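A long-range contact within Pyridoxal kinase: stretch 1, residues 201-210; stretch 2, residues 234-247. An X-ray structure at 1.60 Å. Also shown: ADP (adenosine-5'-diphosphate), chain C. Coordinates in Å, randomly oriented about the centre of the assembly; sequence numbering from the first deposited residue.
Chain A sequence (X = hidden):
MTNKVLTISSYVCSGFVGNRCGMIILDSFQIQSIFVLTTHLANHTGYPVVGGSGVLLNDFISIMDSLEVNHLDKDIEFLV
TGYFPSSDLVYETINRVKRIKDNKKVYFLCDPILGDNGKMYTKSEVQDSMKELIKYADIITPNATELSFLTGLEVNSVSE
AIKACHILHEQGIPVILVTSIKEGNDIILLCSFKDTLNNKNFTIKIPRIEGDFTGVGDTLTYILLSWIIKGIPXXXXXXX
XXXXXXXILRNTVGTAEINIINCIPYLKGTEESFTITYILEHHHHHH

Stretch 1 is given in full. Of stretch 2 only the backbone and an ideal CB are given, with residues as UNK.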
# COMPACT_ATOMS: atom_id res chain seq x y z
N ASN A 201 14.27 -0.15 32.14
CA ASN A 201 13.95 1.07 31.44
C ASN A 201 15.20 1.67 30.83
O ASN A 201 16.29 1.61 31.43
CB ASN A 201 13.36 2.13 32.40
CG ASN A 201 11.96 1.80 32.88
OD1 ASN A 201 11.35 0.80 32.46
ND2 ASN A 201 11.44 2.62 33.77
N PHE A 202 15.03 2.34 29.69
CA PHE A 202 16.16 2.94 29.01
C PHE A 202 15.79 4.18 28.21
O PHE A 202 14.61 4.41 27.88
CB PHE A 202 16.90 1.93 28.12
CG PHE A 202 16.13 1.47 26.91
CD1 PHE A 202 16.20 2.13 25.67
CD2 PHE A 202 15.42 0.30 27.00
CE1 PHE A 202 15.52 1.64 24.56
CE2 PHE A 202 14.75 -0.21 25.89
CZ PHE A 202 14.80 0.45 24.67
N THR A 203 16.82 4.97 27.93
CA THR A 203 16.71 6.09 27.00
C THR A 203 17.73 5.97 25.87
O THR A 203 18.70 5.21 25.96
CB THR A 203 16.86 7.46 27.68
OG1 THR A 203 18.11 7.55 28.39
CG2 THR A 203 15.71 7.74 28.64
N ILE A 204 17.44 6.65 24.77
CA ILE A 204 18.36 6.81 23.66
C ILE A 204 18.35 8.28 23.30
O ILE A 204 17.25 8.88 23.17
CB ILE A 204 17.91 6.00 22.41
CG1 ILE A 204 17.79 4.51 22.75
CG2 ILE A 204 18.87 6.23 21.23
CD1 ILE A 204 17.38 3.60 21.62
N LYS A 205 19.54 8.85 23.15
CA LYS A 205 19.72 10.26 22.75
C LYS A 205 20.00 10.32 21.23
O LYS A 205 20.93 9.68 20.74
CB LYS A 205 20.85 10.90 23.54
CG LYS A 205 20.99 12.39 23.31
CD LYS A 205 22.19 12.98 24.04
CE LYS A 205 22.18 12.77 25.52
NZ LYS A 205 20.92 13.19 26.19
N ILE A 206 19.19 11.10 20.53
CA ILE A 206 19.25 11.22 19.07
C ILE A 206 19.49 12.69 18.69
O ILE A 206 18.70 13.54 19.06
CB ILE A 206 17.92 10.78 18.45
CG1 ILE A 206 17.63 9.32 18.85
CG2 ILE A 206 17.94 10.95 16.93
CD1 ILE A 206 16.16 9.01 19.04
N PRO A 207 20.56 12.98 17.92
CA PRO A 207 20.77 14.39 17.51
C PRO A 207 19.69 14.82 16.57
O PRO A 207 19.34 14.04 15.68
CB PRO A 207 22.13 14.36 16.79
CG PRO A 207 22.81 13.14 17.31
CD PRO A 207 21.72 12.13 17.56
N ARG A 208 19.12 16.00 16.78
CA ARG A 208 18.05 16.46 15.89
C ARG A 208 18.62 16.83 14.52
O ARG A 208 19.65 17.50 14.44
CB ARG A 208 17.31 17.68 16.47
CG ARG A 208 16.02 17.98 15.70
CD ARG A 208 15.37 19.28 16.18
NE ARG A 208 14.57 19.12 17.39
CZ ARG A 208 13.42 18.44 17.45
NH1 ARG A 208 12.93 17.82 16.38
NH2 ARG A 208 12.77 18.37 18.61
N ILE A 209 17.96 16.38 13.47
CA ILE A 209 18.24 16.78 12.11
C ILE A 209 17.24 17.89 11.80
O ILE A 209 16.07 17.77 12.12
CB ILE A 209 18.04 15.60 11.13
CG1 ILE A 209 19.05 14.49 11.43
CG2 ILE A 209 18.15 16.08 9.69
CD1 ILE A 209 18.80 13.18 10.71
N GLU A 210 17.71 18.98 11.20
CA GLU A 210 16.85 20.14 10.94
C GLU A 210 15.66 19.81 10.03
O GLU A 210 15.83 19.18 8.98
CB GLU A 210 17.64 21.31 10.33
CG GLU A 210 18.47 22.08 11.36
CD GLU A 210 17.63 22.65 12.51
OE1 GLU A 210 16.46 23.03 12.28
OE2 GLU A 210 18.14 22.69 13.64
N UNK A 234 13.28 -6.48 22.03
CA UNK A 234 12.84 -5.10 21.95
C UNK A 234 13.93 -4.05 21.89
O UNK A 234 13.85 -3.17 21.05
CB UNK A 234 11.95 -4.80 23.16
N UNK A 235 14.92 -4.11 22.81
CA UNK A 235 16.03 -3.14 22.84
C UNK A 235 16.71 -3.03 21.50
O UNK A 235 16.98 -1.92 21.02
CB UNK A 235 17.06 -3.53 23.90
N UNK A 236 17.01 -4.18 20.91
CA UNK A 236 17.72 -4.24 19.63
C UNK A 236 16.79 -3.81 18.49
O UNK A 236 17.26 -3.12 17.57
CB UNK A 236 18.26 -5.65 19.38
N UNK A 237 15.50 -4.18 18.55
CA UNK A 237 14.51 -3.76 17.55
C UNK A 237 14.39 -2.24 17.53
O UNK A 237 14.41 -1.61 16.49
CB UNK A 237 13.15 -4.39 17.84
N UNK A 238 14.33 -1.64 18.72
CA UNK A 238 14.24 -0.18 18.81
C UNK A 238 15.49 0.50 18.23
O UNK A 238 15.41 1.45 17.43
CB UNK A 238 14.04 0.24 20.27
N UNK A 239 16.67 -0.02 18.60
CA UNK A 239 17.94 0.56 18.15
C UNK A 239 18.07 0.46 16.63
O UNK A 239 18.43 1.41 15.97
CB UNK A 239 19.12 -0.14 18.83
N UNK A 240 17.72 -0.70 16.08
CA UNK A 240 17.76 -0.86 14.61
C UNK A 240 16.80 0.09 13.93
O UNK A 240 17.13 0.71 12.92
CB UNK A 240 17.43 -2.30 14.21
N UNK A 241 15.60 0.23 14.49
CA UNK A 241 14.58 1.08 13.91
C UNK A 241 15.01 2.55 13.94
O UNK A 241 14.92 3.22 12.91
CB UNK A 241 13.25 0.90 14.65
N UNK A 242 15.55 3.01 15.07
CA UNK A 242 15.97 4.40 15.18
C UNK A 242 17.18 4.67 14.29
O UNK A 242 17.27 5.72 13.67
CB UNK A 242 16.29 4.75 16.63
N UNK A 243 18.06 3.68 14.17
CA UNK A 243 19.22 3.77 13.31
C UNK A 243 18.85 3.86 11.86
O UNK A 243 19.36 4.73 11.15
CB UNK A 243 20.14 2.57 13.53
N UNK A 244 17.96 2.98 11.42
CA UNK A 244 17.48 3.00 10.04
C UNK A 244 16.77 4.31 9.74
O UNK A 244 16.99 4.92 8.69
CB UNK A 244 16.54 1.82 9.78
N UNK A 245 15.99 4.80 10.69
CA UNK A 245 15.32 6.10 10.51
C UNK A 245 16.29 7.26 10.34
O UNK A 245 16.06 8.16 9.51
CB UNK A 245 14.41 6.38 11.71
N UNK A 246 17.39 7.29 11.11
CA UNK A 246 18.40 8.34 10.92
C UNK A 246 18.96 8.30 9.52
O UNK A 246 19.12 9.32 8.87
CB UNK A 246 19.53 8.20 11.94
N UNK A 247 19.20 7.09 9.01
CA UNK A 247 19.67 6.94 7.65
C UNK A 247 18.67 7.52 6.64
O UNK A 247 19.08 8.23 5.72
CB UNK A 247 19.93 5.46 7.35
PB ADP C . 5.88 11.38 15.29
O1B ADP C . 5.96 12.77 15.87
O2B ADP C . 5.70 11.36 13.78
O3B ADP C . 4.94 10.51 16.08
PA ADP C . 8.60 11.33 16.28
O1A ADP C . 8.57 10.88 17.72
O2A ADP C . 8.68 12.79 15.97
O3A ADP C . 7.32 10.71 15.50
O5' ADP C . 9.78 10.61 15.52
C5' ADP C . 9.97 9.21 15.50
C4' ADP C . 11.46 8.97 15.41
O4' ADP C . 11.97 9.60 14.24
C3' ADP C . 12.19 9.61 16.58
O3' ADP C . 12.31 8.70 17.68
C2' ADP C . 13.51 9.99 15.96
O2' ADP C . 14.37 8.86 15.97
C1' ADP C . 13.17 10.31 14.52
N9 ADP C . 12.99 11.75 14.22
C8 ADP C . 11.86 12.45 14.04
N7 ADP C . 12.13 13.75 13.75
C5 ADP C . 13.46 13.88 13.74
C6 ADP C . 14.42 14.98 13.50
N6 ADP C . 13.97 16.22 13.21
N1 ADP C . 15.74 14.69 13.60
C2 ADP C . 16.19 13.44 13.89
N3 ADP C . 15.36 12.39 14.12
C4 ADP C . 14.02 12.56 14.05

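Strand 202-207 and the helix of stretch 2 run parallel, their axes 2° apart and 10.8 Å at closest approach. Phe202, Ile204 and Ile206, alternate residues of the strand, point toward the helix, so the strand offers an apolar ridge, and the helix must answer it about once per turn. Helical backbone angles throughout disfavour proline and glycine but otherwise leave the choice to the surroundings.

Position 234 points sideways, with nothing of stretch 1 within 5.5 Å of its CB; many residues would serve. It is Leu234, which stays peripheral.

At 235 the CB also points sideways, yet lies 4.5 Å from Phe202 CE2. A side chain with a few methylenes could lie against the ring and carry a polar end beyond it; Leu, Met, Gln, Glu or Lys would all suit. The deposited residue is Glu235, whose CG comes 3.6 Å from Phe202 CE2 while its carboxylate is hydrogen-bonded elsewhere in the structure.

Position 236 points away and 237 is out of reach, so stretch 1 sets no preference at either; they are His236 and Ala237.

Position 238 points toward the strand, its CB 4.5 Å from Phe202 CZ and 4.9 Å from Ile204 CD1. A small or medium apolar residue such as Ala, Val, Ile or Leu would pack against both. It is Val238, with chi1 in t: CG1 reaches 3.9 Å from Ile204 CD1 and lies at the edge of the Phe202 ring, 4.4 Å from Phe202 CE1. One methyl thus meets two strand residues.

Position 239 points sideways, CB 5.0 Å from Ile204 CD1, and could be small, apolar or polar. Asn239 occupies it, its amide hydrogen-bonded elsewhere in the structure.

Positions 240 and 241 are out of reach of the strand, so stretch 1 sets no preference; they are Arg240 and Ala241.

Position 242 again points toward the strand, its CB 4.9 Å from Ile206 CD1 and 5.2 Å from Ile204 CD1, with the ADP ribose also nearby. Val, Ile, Leu or Met would suit. Ile242 packs CG2 3.8 Å from Ile206 CD1, while its CD1 extends to 3.4 Å from ADP O3'.

Positions 243 and 244 are out of reach, and stretch 1 sets no preference. Ser243 OG donates a hydrogen bond to Asn239 O at 2.8 Å, one turn back; Thr244 follows. Position 245 is also out of reach, but a medium-sized apolar residue (Leu, Ile, Met) could pack against the ADP ribose; Leu245 CD2 comes 3.1 Å from ADP O4'.

At 246 the CB points sideways, 5.2 Å from Ile209 CD1, but a longer chain can bend toward Ile206, Ile209 and the adenine. Ile209 N and O already engage ADP N1 and N6 by hydrogen bonds, both 2.8 Å, leaving N3 without a partner in stretch 1. Leu or Met could fill the space, and a side chain with a donor, such as Gln, could also meet N3. Gln246, with chi1 and chi2 both m, brings its amide end against Ile206, Ile209 and the adenine, and at 75 Å² has the largest covered area in the helix.

Position 247 points away, leaving the choice open; it is Thr247.

Stretch 2, residues 234-247: LEHAVNRAISTLQT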
# COMPACT_ATOMS: atom_id res chain seq x y z
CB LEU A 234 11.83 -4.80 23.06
CG LEU A 234 11.19 -3.41 23.04
CD1 LEU A 234 10.34 -3.27 21.80
CD2 LEU A 234 10.36 -3.23 24.28
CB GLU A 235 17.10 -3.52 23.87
CG GLU A 235 16.76 -3.18 25.29
CD GLU A 235 17.94 -3.45 26.22
OE1 GLU A 235 19.09 -3.52 25.72
OE2 GLU A 235 17.69 -3.63 27.42
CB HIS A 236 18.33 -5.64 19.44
CG HIS A 236 19.33 -6.00 20.50
ND1 HIS A 236 20.64 -5.56 20.46
CD2 HIS A 236 19.20 -6.68 21.66
CE1 HIS A 236 21.28 -6.00 21.54
NE2 HIS A 236 20.43 -6.67 22.29
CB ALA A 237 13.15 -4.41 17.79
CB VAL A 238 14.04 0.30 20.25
CG1 VAL A 238 14.17 1.82 20.37
CG2 VAL A 238 12.69 -0.15 20.79
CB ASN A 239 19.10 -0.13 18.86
CG ASN A 239 20.37 0.71 18.88
OD1 ASN A 239 20.64 1.52 17.97
ND2 ASN A 239 21.20 0.48 19.87
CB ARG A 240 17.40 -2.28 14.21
CG ARG A 240 18.44 -3.30 14.56
CD ARG A 240 18.06 -4.69 14.05
NE ARG A 240 19.00 -5.69 14.50
CZ ARG A 240 18.99 -6.98 14.12
NH1 ARG A 240 18.09 -7.44 13.28
NH2 ARG A 240 19.92 -7.81 14.60
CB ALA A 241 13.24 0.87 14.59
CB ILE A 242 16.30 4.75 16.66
CG1 ILE A 242 15.01 4.64 17.48
CG2 ILE A 242 17.05 6.08 16.81
CD1 ILE A 242 14.06 5.80 17.45
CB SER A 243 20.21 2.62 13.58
OG SER A 243 20.67 2.68 14.93
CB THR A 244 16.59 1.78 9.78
OG1 THR A 244 17.40 0.60 9.93
CG2 THR A 244 15.99 1.81 8.38
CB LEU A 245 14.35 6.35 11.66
CG LEU A 245 13.19 7.33 11.52
CD1 LEU A 245 12.54 7.41 10.15
CD2 LEU A 245 12.14 6.96 12.57
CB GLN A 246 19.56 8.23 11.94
CG GLN A 246 19.23 8.76 13.31
CD GLN A 246 18.82 10.23 13.32
OE1 GLN A 246 17.64 10.58 13.33
NE2 GLN A 246 19.81 11.11 13.27
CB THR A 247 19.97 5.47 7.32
OG1 THR A 247 21.00 5.01 8.20
CG2 THR A 247 20.40 5.30 5.86
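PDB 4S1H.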